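Sulfoquinovosidase (Escherichia coli, PDB 5AEG) hydrolyses sulfoquinovosyl diacylglycerides and simple sulfoquinovosides such as sulfoquinovosyl glycerol, releasing sulfoquinovose for breakdown by sulfoglycolysis. Local coordinates at residues A[153-158]-A[510-515]; A[471-476]-A[484-489]. One frame throughout, in Å; residues are numbered along the deposited sequence.

Interaction 1: residues A[153-158]-A[510-515]. With CA (calcium ion), chain D.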
ATOM      1  N   GLN A 153     -10.716  -2.088  -1.759  1.00 18.46           N
ATOM      2  CA  GLN A 153      -9.997  -3.266  -1.346  1.00 16.76           C
ATOM      3  C   GLN A 153     -10.908  -4.490  -0.963  1.00 19.44           C
ATOM      4  O   GLN A 153     -10.452  -5.626  -0.890  1.00 17.61           O
ATOM      5  CB  GLN A 153      -9.170  -2.785  -0.131  1.00 19.64           C
ATOM      6  CG  GLN A 153      -8.115  -3.787   0.368  1.00 20.32           C
ATOM      7  CD  GLN A 153      -8.462  -4.311   1.714  1.00 23.12           C
ATOM      8  OE1 GLN A 153      -9.581  -4.149   2.192  1.00 20.18           O
ATOM      9  NE2 GLN A 153      -7.500  -4.931   2.355  1.00 22.10           N
ATOM     10  N   GLY A 154     -12.205  -4.237  -0.764  1.00 18.80           N
ATOM     11  CA  GLY A 154     -13.138  -5.261  -0.460  1.00 19.03           C
ATOM     12  C   GLY A 154     -13.542  -5.240   1.003  1.00 19.29           C
ATOM     13  O   GLY A 154     -12.781  -4.812   1.852  1.00 17.30           O
ATOM     14  N   VAL A 155     -14.751  -5.717   1.313  1.00 20.34           N
ATOM     15  CA  VAL A 155     -15.179  -5.880   2.733  1.00 19.49           C
ATOM     16  C   VAL A 155     -15.401  -7.361   2.911  1.00 23.17           C
ATOM     17  O   VAL A 155     -16.370  -7.977   2.385  1.00 20.45           O
ATOM     18  CB  VAL A 155     -16.499  -5.089   2.943  1.00 20.27           C
ATOM     19  CG1 VAL A 155     -17.132  -5.398   4.296  1.00 18.00           C
ATOM     20  CG2 VAL A 155     -16.293  -3.601   2.611  1.00 18.98           C
ATOM     21  N   GLY A 156     -14.520  -7.994   3.678  1.00 20.32           N
ATOM     22  CA  GLY A 156     -14.502  -9.456   3.804  1.00 17.85           C
ATOM     23  C   GLY A 156     -13.449 -10.141   2.922  1.00 17.64           C
ATOM     24  O   GLY A 156     -12.657 -10.935   3.402  1.00 18.15           O
ATOM     25  N   ARG A 157     -13.499  -9.894   1.613  1.00 18.88           N
ATOM     26  CA  ARG A 157     -12.446 -10.342   0.649  1.00 19.71           C
ATOM     27  C   ARG A 157     -12.325 -11.838   0.437  1.00 21.33           C
ATOM     28  O   ARG A 157     -11.318 -12.313  -0.079  1.00 20.91           O
ATOM     29  CB  ARG A 157     -11.112  -9.744   1.045  1.00 18.86           C
ATOM     30  CG  ARG A 157     -11.138  -8.218   1.190  1.00 20.05           C
ATOM     31  CD  ARG A 157      -9.834  -7.554   1.613  1.00 19.38           C
ATOM     32  NE  ARG A 157      -8.877  -7.642   0.430  1.00 21.87           N
ATOM     33  CZ  ARG A 157      -8.011  -8.613   0.246  1.00 20.24           C
ATOM     34  NH1 ARG A 157      -7.853  -9.524   1.156  1.00 22.39           N
ATOM     35  NH2 ARG A 157      -7.252  -8.680  -0.866  1.00 22.13           N
ATOM     36  N   ASN A 158     -13.322 -12.643   0.844  1.00 20.67           N
ATOM     37  CA  ASN A 158     -13.199 -14.118   0.745  1.00 22.17           C
ATOM     38  C   ASN A 158     -14.584 -14.652   0.446  1.00 22.55           C
ATOM     39  O   ASN A 158     -15.498 -14.496   1.281  1.00 21.39           O
ATOM     40  CB  ASN A 158     -12.585 -14.698   2.032  1.00 22.23           C
ATOM     41  CG  ASN A 158     -12.371 -16.187   1.977  1.00 25.84           C
ATOM     42  OD1 ASN A 158     -13.198 -16.937   1.441  1.00 24.23           O
ATOM     43  ND2 ASN A 158     -11.293 -16.640   2.542  1.00 23.32           N
ATOM     44  N   THR A 510     -17.147  -1.015   9.818  1.00 22.03           N
ATOM     45  CA  THR A 510     -18.081  -1.310  10.848  1.00 21.98           C
ATOM     46  C   THR A 510     -19.479  -1.409  10.133  1.00 23.53           C
ATOM     47  O   THR A 510     -20.189  -0.433  10.013  1.00 24.47           O
ATOM     48  CB  THR A 510     -18.067  -0.173  11.861  1.00 20.77           C
ATOM     49  OG1 THR A 510     -16.732   0.173  12.252  1.00 20.62           O
ATOM     50  CG2 THR A 510     -18.863  -0.533  13.066  1.00 22.46           C
ATOM     51  N   LEU A 511     -19.820  -2.567   9.652  1.00 24.93           N
ATOM     52  CA  LEU A 511     -20.993  -2.810   8.823  1.00 26.84           C
ATOM     53  C   LEU A 511     -21.480  -4.185   9.129  1.00 28.48           C
ATOM     54  O   LEU A 511     -20.757  -4.975   9.717  1.00 23.45           O
ATOM     55  CB  LEU A 511     -20.595  -2.803   7.354  1.00 24.38           C
ATOM     56  CG  LEU A 511     -20.132  -1.495   6.775  1.00 25.55           C
ATOM     57  CD1 LEU A 511     -19.674  -1.735   5.311  1.00 27.98           C
ATOM     58  CD2 LEU A 511     -21.148  -0.347   6.852  1.00 25.67           C
ATOM     59  N   PHE A 512     -22.749  -4.459   8.784  1.00 26.26           N
ATOM     60  CA  PHE A 512     -23.310  -5.811   8.898  1.00 28.48           C
ATOM     61  C   PHE A 512     -23.171  -6.362  10.290  1.00 31.06           C
ATOM     62  O   PHE A 512     -22.785  -7.528  10.459  1.00 31.35           O
ATOM     63  CB  PHE A 512     -22.667  -6.775   7.848  1.00 31.75           C
ATOM     64  CG  PHE A 512     -22.689  -6.241   6.470  1.00 28.55           C
ATOM     65  CD1 PHE A 512     -23.905  -5.918   5.861  1.00 30.57           C
ATOM     66  CD2 PHE A 512     -21.522  -6.031   5.762  1.00 29.65           C
ATOM     67  CE1 PHE A 512     -23.948  -5.375   4.579  1.00 32.12           C
ATOM     68  CE2 PHE A 512     -21.563  -5.474   4.495  1.00 30.35           C
ATOM     69  CZ  PHE A 512     -22.761  -5.180   3.880  1.00 29.31           C
ATOM     70  N   GLU A 513     -23.447  -5.562  11.313  1.00 31.50           N
ATOM     71  CA  GLU A 513     -23.252  -6.108  12.652  1.00 41.15           C
ATOM     72  C   GLU A 513     -21.785  -6.467  13.092  1.00 35.04           C
ATOM     73  O   GLU A 513     -21.594  -7.106  14.131  1.00 31.15           O
ATOM     74  CB  GLU A 513     -24.162  -7.348  12.889  1.00 45.32           C
ATOM     75  CG  GLU A 513     -25.667  -7.094  12.605  1.00 59.76           C
ATOM     76  CD  GLU A 513     -26.196  -5.737  13.118  1.00 69.18           C
ATOM     77  OE1 GLU A 513     -25.972  -5.364  14.300  1.00 72.60           O
ATOM     78  OE2 GLU A 513     -26.865  -5.020  12.332  1.00 90.68           O
ATOM     79  N   MET A 514     -20.762  -6.094  12.313  1.00 26.64           N
ATOM     80  CA  MET A 514     -19.425  -6.150  12.859  1.00 24.91           C
ATOM     81  C   MET A 514     -19.305  -4.938  13.778  1.00 21.98           C
ATOM     82  O   MET A 514     -19.686  -3.846  13.406  1.00 23.35           O
ATOM     83  CB  MET A 514     -18.375  -6.039  11.741  1.00 24.52           C
ATOM     84  CG  MET A 514     -18.288  -7.243  10.900  1.00 24.59           C
ATOM     85  SD  MET A 514     -17.013  -7.153   9.591  1.00 23.84           S
ATOM     86  CE  MET A 514     -17.407  -5.667   8.710  1.00 23.17           C
ATOM     87  N   LYS A 515     -18.769  -5.114  14.982  1.00 21.94           N
ATOM     88  CA  LYS A 515     -18.487  -4.007  15.896  1.00 24.10           C
ATOM     89  C   LYS A 515     -17.172  -4.333  16.611  1.00 20.07           C
ATOM     90  O   LYS A 515     -16.918  -5.469  16.994  1.00 21.58           O
ATOM     91  CB  LYS A 515     -19.590  -3.968  16.930  1.00 29.71           C
ATOM     92  CG  LYS A 515     -21.033  -3.820  16.387  1.00 33.59           C
ATOM     93  CD  LYS A 515     -21.977  -3.778  17.618  1.00 38.99           C
ATOM     94  CE  LYS A 515     -23.335  -3.181  17.315  1.00 48.27           C
ATOM     95  NZ  LYS A 515     -23.797  -3.547  15.969  1.00 50.18           N
TER
HETATM   96 CA    CA D1680     -11.396  -4.139   3.682  1.00 18.04          CA
HETATM   97  O   HOH W   1     -13.123  -3.717   5.274  1.00 18.24           O
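Val-155 reaches the turn at 510-515 with one methyl group. Its CG1 stands anti to the backbone N (chi1 170°) and touches two apolar side chains. It lies 4.4 Å from Phe-512 CE2, where it meets the edge of the ring near the ring plane. It is also 4.4 Å from Met-514 CE, the end of a chain that extends through chi2 and bends at chi3 (-54°). These are loose van der Waals contacts. Helix 162-169 completes the patch: Val-163 touches both Val-155 and Met-514, and Gln-166 touches Phe-512.

The partners of Val-155 are set by a type I' beta turn from Leu-511 to Met-514. It is closed by Met-514 N to Leu-511 O at 2.8 Å. Phe-512 and Glu-513 hold its two central positions, both with positive phi.

On the other side, Val-155 follows directly on a calcium site. Gly-154 O binds the calcium ion at 2.4 Å, and water 1 lies at the same distance from the metal. Gln-153 is a further ligand, and Asp-472 and Asp-481 complete the shell. Behind it, Arg-157 NE donates to Gln-153 O at 2.9 Å, bent at the hydrogen (132°). The other guanidinium nitrogens bond to the backbone oxygens of Asp-480 and Trp-179.

The arrangement is an interdomain calcium site with an apolar flank. It joins a loop of the galactose mutarotase-like region to the TIM-barrel region of this family 31 glycosidase.

Interaction 2: residues A[471-476]-A[484-489]. With CA (calcium ion), chain D.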
ATOM      1  N   GLY A 471      -5.331   1.036   4.943  1.00 18.23           N
ATOM      2  CA  GLY A 471      -6.683   1.227   4.473  1.00 19.61           C
ATOM      3  C   GLY A 471      -7.702   0.599   5.399  1.00 20.51           C
ATOM      4  O   GLY A 471      -7.444   0.518   6.574  1.00 18.84           O
ATOM      5  N   ASP A 472      -8.784   0.080   4.809  1.00 18.18           N
ATOM      6  CA  ASP A 472     -10.002  -0.408   5.569  1.00 20.00           C
ATOM      7  C   ASP A 472      -9.868  -1.849   5.875  1.00 19.96           C
ATOM      8  O   ASP A 472     -10.054  -2.669   5.019  1.00 19.43           O
ATOM      9  CB  ASP A 472     -11.330  -0.217   4.786  1.00 22.83           C
ATOM     10  CG  ASP A 472     -11.311  -0.872   3.303  1.00 25.52           C
ATOM     11  OD1 ASP A 472     -10.487  -0.222   2.559  1.00 26.83           O
ATOM     12  OD2 ASP A 472     -11.999  -1.961   2.869  1.00 24.61           O
ATOM     13  N   GLN A 473      -9.526  -2.181   7.148  1.00 17.90           N
ATOM     14  CA  GLN A 473      -9.768  -3.512   7.647  1.00 17.20           C
ATOM     15  C   GLN A 473     -11.165  -3.547   8.310  1.00 16.98           C
ATOM     16  O   GLN A 473     -11.641  -2.548   8.814  1.00 16.02           O
ATOM     17  CB  GLN A 473      -8.750  -3.904   8.787  1.00 16.20           C
ATOM     18  CG  GLN A 473      -7.435  -4.366   8.188  1.00 17.97           C
ATOM     19  CD  GLN A 473      -6.643  -3.217   7.653  1.00 16.05           C
ATOM     20  OE1 GLN A 473      -6.259  -2.331   8.407  1.00 18.62           O
ATOM     21  NE2 GLN A 473      -6.414  -3.187   6.335  1.00 18.19           N
ATOM     22  N   ASN A 474     -11.785  -4.695   8.270  1.00 16.73           N
ATOM     23  CA  ASN A 474     -12.923  -4.938   9.114  1.00 17.09           C
ATOM     24  C   ASN A 474     -12.522  -4.814  10.584  1.00 18.34           C
ATOM     25  O   ASN A 474     -11.392  -5.162  10.951  1.00 18.23           O
ATOM     26  CB  ASN A 474     -13.476  -6.329   8.889  1.00 18.35           C
ATOM     27  CG  ASN A 474     -14.201  -6.502   7.499  1.00 17.99           C
ATOM     28  OD1 ASN A 474     -14.448  -5.545   6.772  1.00 18.19           O
ATOM     29  ND2 ASN A 474     -14.476  -7.741   7.140  1.00 18.82           N
ATOM     30  N   VAL A 475     -13.506  -4.522  11.432  1.00 17.84           N
ATOM     31  CA  VAL A 475     -13.321  -4.636  12.895  1.00 17.99           C
ATOM     32  C   VAL A 475     -13.544  -6.076  13.327  1.00 20.76           C
ATOM     33  O   VAL A 475     -14.385  -6.363  14.182  1.00 18.86           O
ATOM     34  CB  VAL A 475     -14.198  -3.600  13.650  1.00 19.20           C
ATOM     35  CG1 VAL A 475     -13.717  -2.191  13.322  1.00 18.30           C
ATOM     36  CG2 VAL A 475     -15.703  -3.747  13.421  1.00 21.32           C
ATOM     37  N   ASP A 476     -12.787  -7.010  12.727  1.00 18.76           N
ATOM     38  CA  ASP A 476     -12.952  -8.442  12.942  1.00 19.04           C
ATOM     39  C   ASP A 476     -11.617  -9.077  13.003  1.00 18.85           C
ATOM     40  O   ASP A 476     -10.562  -8.379  12.922  1.00 19.29           O
ATOM     41  CB  ASP A 476     -13.961  -9.127  11.975  1.00 19.47           C
ATOM     42  CG  ASP A 476     -13.436  -9.379  10.552  1.00 21.28           C
ATOM     43  OD1 ASP A 476     -12.188  -9.324  10.254  1.00 20.99           O
ATOM     44  OD2 ASP A 476     -14.305  -9.674   9.700  1.00 20.99           O
ATOM     45  N   ALA A 484      -4.955  -9.616  10.959  1.00 16.09           N
ATOM     46  CA  ALA A 484      -3.925 -10.475  10.325  1.00 15.88           C
ATOM     47  C   ALA A 484      -3.487  -9.956   8.952  1.00 17.56           C
ATOM     48  O   ALA A 484      -2.321 -10.061   8.586  1.00 19.68           O
ATOM     49  CB  ALA A 484      -4.417 -11.810  10.184  1.00 16.90           C
ATOM     50  N   SER A 485      -4.449  -9.471   8.171  1.00 17.25           N
ATOM     51  CA  SER A 485      -4.245  -9.109   6.784  1.00 16.55           C
ATOM     52  C   SER A 485      -3.253  -7.933   6.641  1.00 17.32           C
ATOM     53  O   SER A 485      -2.685  -7.684   5.538  1.00 16.94           O
ATOM     54  CB  SER A 485      -5.648  -8.845   6.126  1.00 16.37           C
ATOM     55  OG  SER A 485      -6.155  -7.587   6.577  1.00 17.46           O
ATOM     56  N   VAL A 486      -3.059  -7.162   7.723  1.00 16.89           N
ATOM     57  CA  VAL A 486      -2.119  -6.060   7.697  1.00 16.92           C
ATOM     58  C   VAL A 486      -0.644  -6.541   7.487  1.00 18.05           C
ATOM     59  O   VAL A 486       0.185  -5.822   6.902  1.00 16.21           O
ATOM     60  CB  VAL A 486      -2.241  -5.180   8.981  1.00 17.01           C
ATOM     61  CG1 VAL A 486      -1.236  -4.062   8.952  1.00 16.27           C
ATOM     62  CG2 VAL A 486      -3.699  -4.651   9.160  1.00 17.51           C
ATOM     63  N   VAL A 487      -0.333  -7.722   8.015  1.00 16.42           N
ATOM     64  CA  VAL A 487       1.044  -8.210   7.895  1.00 17.94           C
ATOM     65  C   VAL A 487       1.509  -8.560   6.462  1.00 18.02           C
ATOM     66  O   VAL A 487       2.485  -8.013   6.019  1.00 17.13           O
ATOM     67  CB  VAL A 487       1.356  -9.348   8.875  1.00 19.69           C
ATOM     68  CG1 VAL A 487       2.839  -9.663   8.860  1.00 18.27           C
ATOM     69  CG2 VAL A 487       0.964  -8.938  10.308  1.00 19.83           C
ATOM     70  N   PRO A 488       0.756  -9.367   5.687  1.00 17.69           N
ATOM     71  CA  PRO A 488       1.104  -9.480   4.267  1.00 17.23           C
ATOM     72  C   PRO A 488       1.060  -8.169   3.534  1.00 17.53           C
ATOM     73  O   PRO A 488       1.889  -7.951   2.658  1.00 17.43           O
ATOM     74  CB  PRO A 488       0.131 -10.513   3.694  1.00 20.23           C
ATOM     75  CG  PRO A 488      -0.904 -10.722   4.734  1.00 21.75           C
ATOM     76  CD  PRO A 488      -0.311 -10.274   6.071  1.00 17.54           C
ATOM     77  N   ALA A 489       0.187  -7.235   3.943  1.00 16.40           N
ATOM     78  CA  ALA A 489       0.165  -5.904   3.339  1.00 16.77           C
ATOM     79  C   ALA A 489       1.484  -5.164   3.546  1.00 15.81           C
ATOM     80  O   ALA A 489       2.060  -4.556   2.616  1.00 15.92           O
ATOM     81  CB  ALA A 489      -1.048  -5.160   3.867  1.00 13.92           C
TER
HETATM   82 CA    CA D1680     -11.396  -4.139   3.682  1.00 18.04          CA
HETATM   83  O   HOH W   2      -7.563  -5.745   5.117  1.00 15.28           O
HETATM   84  O   HOH W   1     -13.123  -3.717   5.274  1.00 18.24           O
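Gln-473 lies against Val-486 in a beta-alpha unit of the TIM barrel, where the loop after strand 468-469 returns to helix 486-495. The tight part is a methyl group against an amide. Val-486 CG2 sits 3.5 Å from Gln-473 OE1 and 3.6 Å from Gln-473 CD, and the two side chains cross at about a right angle. The Gln-473 chain bends at chi2 (74°), which brings OE1 and CD of the amide up to the valine methyl. Trp-524 of helix 518-528 and Ser-503 of strand 501-505 touch both residues.

The Ser-485 side is looser. Its OG comes no nearer than 3.8 Å to Gln-473 CG, and water 2 bridges the polar groups. The water accepts from Gln-473 NE2 at 3.1 Å and donates to Ser-485 OG at 2.7 Å. Each group has a second partner: Gln-473 NE2 also bonds to Ala-470 O, and Ser-485 OG to Gly-482 O.

Next to Gln-473, Asp-472, the inferred proton donor, grips the calcium ion twice, through its backbone O and through OD2. Asn-474 backs this site. Its ND2 donates to Asp-476 OD2 from above the carboxylate plane, and its OD1 accepts from the calcium-bound water 1 at 2.7 Å.

In the fold
One segment of each contact, 153-158 and 471-476, binds the same calcium ion, which also holds water 1. Interaction 1 is partly buried and joins parts of the chain from different domains. Interaction 2 is buried, closer to the centre of the chain, and local to the barrel, with its segments only eight residues apart. Neither has a direct hydrogen bond between its segments. The first depends on thin apolar packing, the second on amide-methyl packing plus a water bridge. They also touch each other directly: Met-514 CE packs on Asn-474 CG at 3.5 Å. The barrel loop 471-476 is thus held between helix 486-495 and the elements of interaction 1, with the inferred proton donor at the metal.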